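Local coordinates for protein Zn-dependent hydrolase of metallo-beta-lactamase superfamily TM0207 (Thermotoga maritima, PDB 1VJN) that probably acts as a zinc-dependent hydrolase of the metallo-beta-lactamase superfamily, at residues 30-36 with 50-56; 89-93 with 132-136. One frame throughout, in Å; residues are numbered along the deposited sequence.

Interaction 1: residues 30-36 with 50-56; sequences KTIVTDP and ADVVTES
D35 carries its CG beside the backbone N (chi1 -70°), and S56 holds OG in the cleft between its own N and C (chi1 68°); together these torsions bring the carboxylate onto the N-H and hydroxyl of S56. The result is a two-pronged grip: S56 N donates to D35 OD1 at 2.8 Å and S56 OG to D35 OD2 at 2.7 Å, both on the syn sides and somewhat out of the carboxylate plane, which fixes the rotation of the group. Water 1 donates to OD1, a third bond for the carboxylate, and is also hydrogen-bonded to T54 OG1. At the other end D51 keeps CG beside its backbone N (chi1 -58°), and OD2 takes T31 N at 2.8 Å with its anti lone pair; K30 CD packs 3.4 Å from D51 OD2. T31 O accepts from both D51 N and V52 N. Between these ends the strands run parallel: V33 N donates to V52 O at 2.8 Å, T54 N to V33 O at 2.9 Å and D35 N to T54 O. I32 lies alongside V52 and T34 alongside T54 on the face turned to F109 and F111; V33 and V53 occupy the other face, where P36 CG reaches V53 CG1 at 3.9 Å. E55 OE2 is bound by H65. D35, just past its strand, is consistent with the family's first conserved aspartate, and 50-56 leads straight into a sequence matching its HxHxDH metal-binding motif.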
# COMPACT_ATOMS: atom_id res chain seq x y z
N LYS A 30 -2.76 11.14 13.20
CA LYS A 30 -3.69 11.20 12.09
C LYS A 30 -3.86 9.80 11.53
O LYS A 30 -3.04 8.95 11.77
CB LYS A 30 -3.18 12.12 10.98
CG LYS A 30 -2.99 13.59 11.41
CD LYS A 30 -4.29 14.20 12.01
CE LYS A 30 -4.08 15.62 12.58
NZ LYS A 30 -4.70 15.78 13.94
N THR A 31 -4.92 9.62 10.76
CA THR A 31 -5.27 8.36 10.17
C THR A 31 -5.53 8.52 8.71
O THR A 31 -6.30 9.36 8.29
CB THR A 31 -6.54 7.79 10.87
OG1 THR A 31 -6.22 7.45 12.21
CG2 THR A 31 -7.00 6.49 10.26
N ILE A 32 -4.86 7.69 7.93
CA ILE A 32 -5.08 7.63 6.48
C ILE A 32 -5.69 6.28 6.15
O ILE A 32 -5.23 5.25 6.66
CB ILE A 32 -3.74 7.76 5.77
CG1 ILE A 32 -3.11 9.12 6.08
CG2 ILE A 32 -3.92 7.61 4.31
CD1 ILE A 32 -1.62 9.12 6.05
N VAL A 33 -6.75 6.27 5.35
CA VAL A 33 -7.33 5.03 4.84
C VAL A 33 -7.15 4.96 3.31
O VAL A 33 -7.50 5.90 2.57
CB VAL A 33 -8.80 4.85 5.26
CG1 VAL A 33 -9.37 3.49 4.71
CG2 VAL A 33 -8.93 4.90 6.77
N THR A 34 -6.52 3.90 2.84
CA THR A 34 -6.37 3.67 1.41
C THR A 34 -7.47 2.79 0.89
O THR A 34 -7.85 1.87 1.57
CB THR A 34 -5.08 2.97 1.09
OG1 THR A 34 -5.08 1.67 1.71
CG2 THR A 34 -3.93 3.73 1.73
N ASP A 35 -7.95 3.08 -0.31
CA ASP A 35 -8.79 2.19 -1.08
C ASP A 35 -9.85 1.42 -0.27
O ASP A 35 -9.83 0.18 -0.25
CB ASP A 35 -7.91 1.17 -1.80
CG ASP A 35 -7.07 1.77 -2.94
OD1 ASP A 35 -7.04 3.00 -3.14
OD2 ASP A 35 -6.41 1.06 -3.72
N PRO A 36 -10.78 2.12 0.39
CA PRO A 36 -11.81 1.43 1.16
C PRO A 36 -12.81 0.75 0.22
O PRO A 36 -12.87 1.11 -0.95
CB PRO A 36 -12.45 2.54 2.01
CG PRO A 36 -12.11 3.82 1.34
CD PRO A 36 -10.95 3.58 0.44
N ALA A 50 -11.21 8.60 9.81
CA ALA A 50 -10.10 9.00 9.00
C ALA A 50 -9.99 10.52 8.86
O ALA A 50 -10.98 11.21 8.83
CB ALA A 50 -10.26 8.35 7.64
N ASP A 51 -8.74 10.99 8.70
CA ASP A 51 -8.38 12.35 8.27
C ASP A 51 -8.21 12.45 6.74
O ASP A 51 -8.48 13.47 6.12
CB ASP A 51 -7.06 12.73 8.93
CG ASP A 51 -7.16 12.66 10.45
OD1 ASP A 51 -7.92 13.47 10.99
OD2 ASP A 51 -6.59 11.80 11.16
N VAL A 52 -7.67 11.39 6.19
CA VAL A 52 -7.47 11.28 4.77
C VAL A 52 -7.96 9.93 4.26
O VAL A 52 -7.79 8.86 4.92
CB VAL A 52 -5.98 11.47 4.37
CG1 VAL A 52 -5.80 11.42 2.80
CG2 VAL A 52 -5.47 12.74 4.96
N VAL A 53 -8.57 9.97 3.08
CA VAL A 53 -8.84 8.77 2.32
C VAL A 53 -8.17 8.92 0.97
O VAL A 53 -8.40 9.91 0.26
CB VAL A 53 -10.36 8.52 2.14
CG1 VAL A 53 -10.60 7.36 1.20
CG2 VAL A 53 -11.03 8.25 3.46
N THR A 54 -7.34 7.95 0.59
CA THR A 54 -6.85 7.93 -0.81
C THR A 54 -7.46 6.81 -1.68
O THR A 54 -7.81 5.75 -1.18
CB THR A 54 -5.35 7.75 -0.82
OG1 THR A 54 -5.03 6.50 -0.21
CG2 THR A 54 -4.61 8.86 0.01
N GLU A 55 -7.52 7.05 -3.00
CA GLU A 55 -8.09 6.10 -3.94
C GLU A 55 -7.15 5.96 -5.11
O GLU A 55 -6.99 6.90 -5.87
CB GLU A 55 -9.43 6.61 -4.51
CG GLU A 55 -10.53 6.96 -3.51
CD GLU A 55 -11.29 5.77 -2.95
OE1 GLU A 55 -10.98 4.58 -3.27
OE2 GLU A 55 -12.24 6.08 -2.18
N SER A 56 -6.61 4.78 -5.30
CA SER A 56 -5.76 4.45 -6.41
C SER A 56 -6.44 4.50 -7.78
O SER A 56 -5.76 4.74 -8.79
CB SER A 56 -5.12 3.09 -6.16
OG SER A 56 -6.07 2.09 -6.20
O HOH W 1 -4.70 4.44 -2.19

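Interaction 2: residues 89-93 with 132-136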
# COMPACT_ATOMS: atom_id res chain seq x y z
N LYS A 89 1.84 12.35 -1.58
CA LYS A 89 2.17 12.52 -2.96
C LYS A 89 1.52 11.42 -3.77
O LYS A 89 1.65 10.24 -3.44
CB LYS A 89 3.69 12.48 -3.11
CG LYS A 89 4.17 12.63 -4.56
CD LYS A 89 5.71 12.76 -4.69
CE LYS A 89 6.04 13.39 -6.05
NZ LYS A 89 7.52 13.54 -6.37
N GLY A 90 0.82 11.80 -4.84
CA GLY A 90 0.20 10.88 -5.78
C GLY A 90 0.92 10.85 -7.11
O GLY A 90 1.18 11.91 -7.70
N VAL A 91 1.23 9.65 -7.59
CA VAL A 91 2.04 9.49 -8.84
C VAL A 91 1.25 8.56 -9.74
O VAL A 91 0.94 7.48 -9.33
CB VAL A 91 3.45 8.90 -8.51
CG1 VAL A 91 4.23 8.55 -9.73
CG2 VAL A 91 4.22 9.85 -7.65
N GLU A 92 0.86 9.03 -10.92
CA GLU A 92 0.08 8.22 -11.84
C GLU A 92 1.05 7.28 -12.55
O GLU A 92 2.14 7.71 -12.97
CB GLU A 92 -0.62 9.11 -12.87
CG GLU A 92 -1.86 8.52 -13.54
CD GLU A 92 -2.79 9.64 -14.04
OE1 GLU A 92 -2.31 10.58 -14.75
OE2 GLU A 92 -4.00 9.63 -13.70
N THR A 93 0.68 6.01 -12.60
CA THR A 93 1.49 5.00 -13.28
C THR A 93 0.81 4.46 -14.51
O THR A 93 1.42 3.72 -15.30
CB THR A 93 1.84 3.84 -12.37
OG1 THR A 93 0.69 3.15 -11.86
CG2 THR A 93 2.60 4.29 -11.20
N GLN A 132 9.11 7.30 -12.74
CA GLN A 132 8.25 6.99 -11.61
C GLN A 132 9.06 6.61 -10.34
O GLN A 132 8.71 7.01 -9.24
CB GLN A 132 7.27 5.89 -11.97
CG GLN A 132 6.15 6.36 -12.90
CD GLN A 132 5.55 5.22 -13.72
OE1 GLN A 132 5.90 4.06 -13.52
NE2 GLN A 132 4.65 5.56 -14.65
N VAL A 133 10.13 5.84 -10.50
CA VAL A 133 11.04 5.56 -9.39
C VAL A 133 11.60 6.90 -8.84
O VAL A 133 11.63 7.12 -7.62
CB VAL A 133 12.20 4.67 -9.83
CG1 VAL A 133 13.24 4.59 -8.74
CG2 VAL A 133 11.72 3.28 -10.26
N GLU A 134 12.01 7.78 -9.73
CA GLU A 134 12.65 9.06 -9.36
C GLU A 134 11.69 9.93 -8.54
O GLU A 134 12.07 10.49 -7.52
CB GLU A 134 13.09 9.78 -10.62
CG GLU A 134 13.81 11.09 -10.41
CD GLU A 134 14.34 11.68 -11.73
OE1 GLU A 134 13.79 11.38 -12.83
OE2 GLU A 134 15.32 12.45 -11.68
N GLU A 135 10.44 9.98 -8.98
CA GLU A 135 9.36 10.67 -8.28
C GLU A 135 8.96 9.97 -6.98
O GLU A 135 8.64 10.63 -6.02
CB GLU A 135 8.14 10.74 -9.20
CG GLU A 135 7.11 11.81 -8.86
CD GLU A 135 6.15 12.18 -10.03
OE1 GLU A 135 6.27 11.59 -11.15
OE2 GLU A 135 5.25 13.05 -9.81
N ILE A 136 8.95 8.64 -6.92
CA ILE A 136 8.55 7.99 -5.67
C ILE A 136 9.66 8.11 -4.60
O ILE A 136 9.39 8.41 -3.44
CB ILE A 136 8.05 6.55 -5.90
CG1 ILE A 136 6.75 6.58 -6.70
CG2 ILE A 136 7.82 5.80 -4.54
CD1 ILE A 136 6.46 5.31 -7.33
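K89 reaches from the strand to the helix, and its NZ donates to the main-chain oxygen E135 O at 3.1 Å. The ammonium approaches from the side of the oxygen (C=O...N angle 121°), 21° off the carbonyl plane. An extended chain, with CG anti to N (chi1 179°) and every later torsion near trans, gives the lysine this span. The carboxylate of E135 is a looser partner: K89 NZ stays 4.2 Å from E135 OE2, too long for a salt bridge, although the opposite charges probably still attract. The aliphatic part of E135 is in closer touch, with CG 3.1 Å from K89 NZ and 3.7 Å from V91 CG2, as the valine and glutamate side chains run side by side, head to tail. V91 CG2 also meets I136 CG1 at 4.2 Å, and I136 packs on V108 and V110 of strand 105-113. At the far end the side chain of Q132 lies crosswise to that of T93. Its amide passes close to the backbone there, NE2 lying 3.5 Å from T93 CA, but its acceptor is satisfied by the main chain: OE1 accepts from T129 N, just before the helix. T93 OG1 is likewise engaged by N106 ND2, and T93 O accepts from H126 NE2. Inside the helix I136 N donates to Q132 O. The helix segment 132-136 runs antiparallel to strand 89-92, axes 9.5 Å apart, and is laid against one face of the eight-stranded sheet, the helix-on-sheet layering of the metallo-hydrolase/oxidoreductase fold.

Interactions 1 and 2 follow in series along the chain, the first closing at residue 56 before the second opens at 89, and all four segments fall within the one beta-lactamase superfamily range. Their centres are about 18 Å apart and their nearest atoms about 7 Å, without touching. Interaction 1 joins two neighbouring strands of the six-stranded sheet; interaction 2 seats a helix on the eight-stranded one. Strand 105-113, of the eight-stranded sheet, has side chains meeting both contacts: F109 and F111 meet residues of interaction 1, V108 and V110 meet I136, and N106 touches both S56 and T93. The two sheets thus pack against each other, consistent with the family's alpha-beta-beta-alpha sandwich.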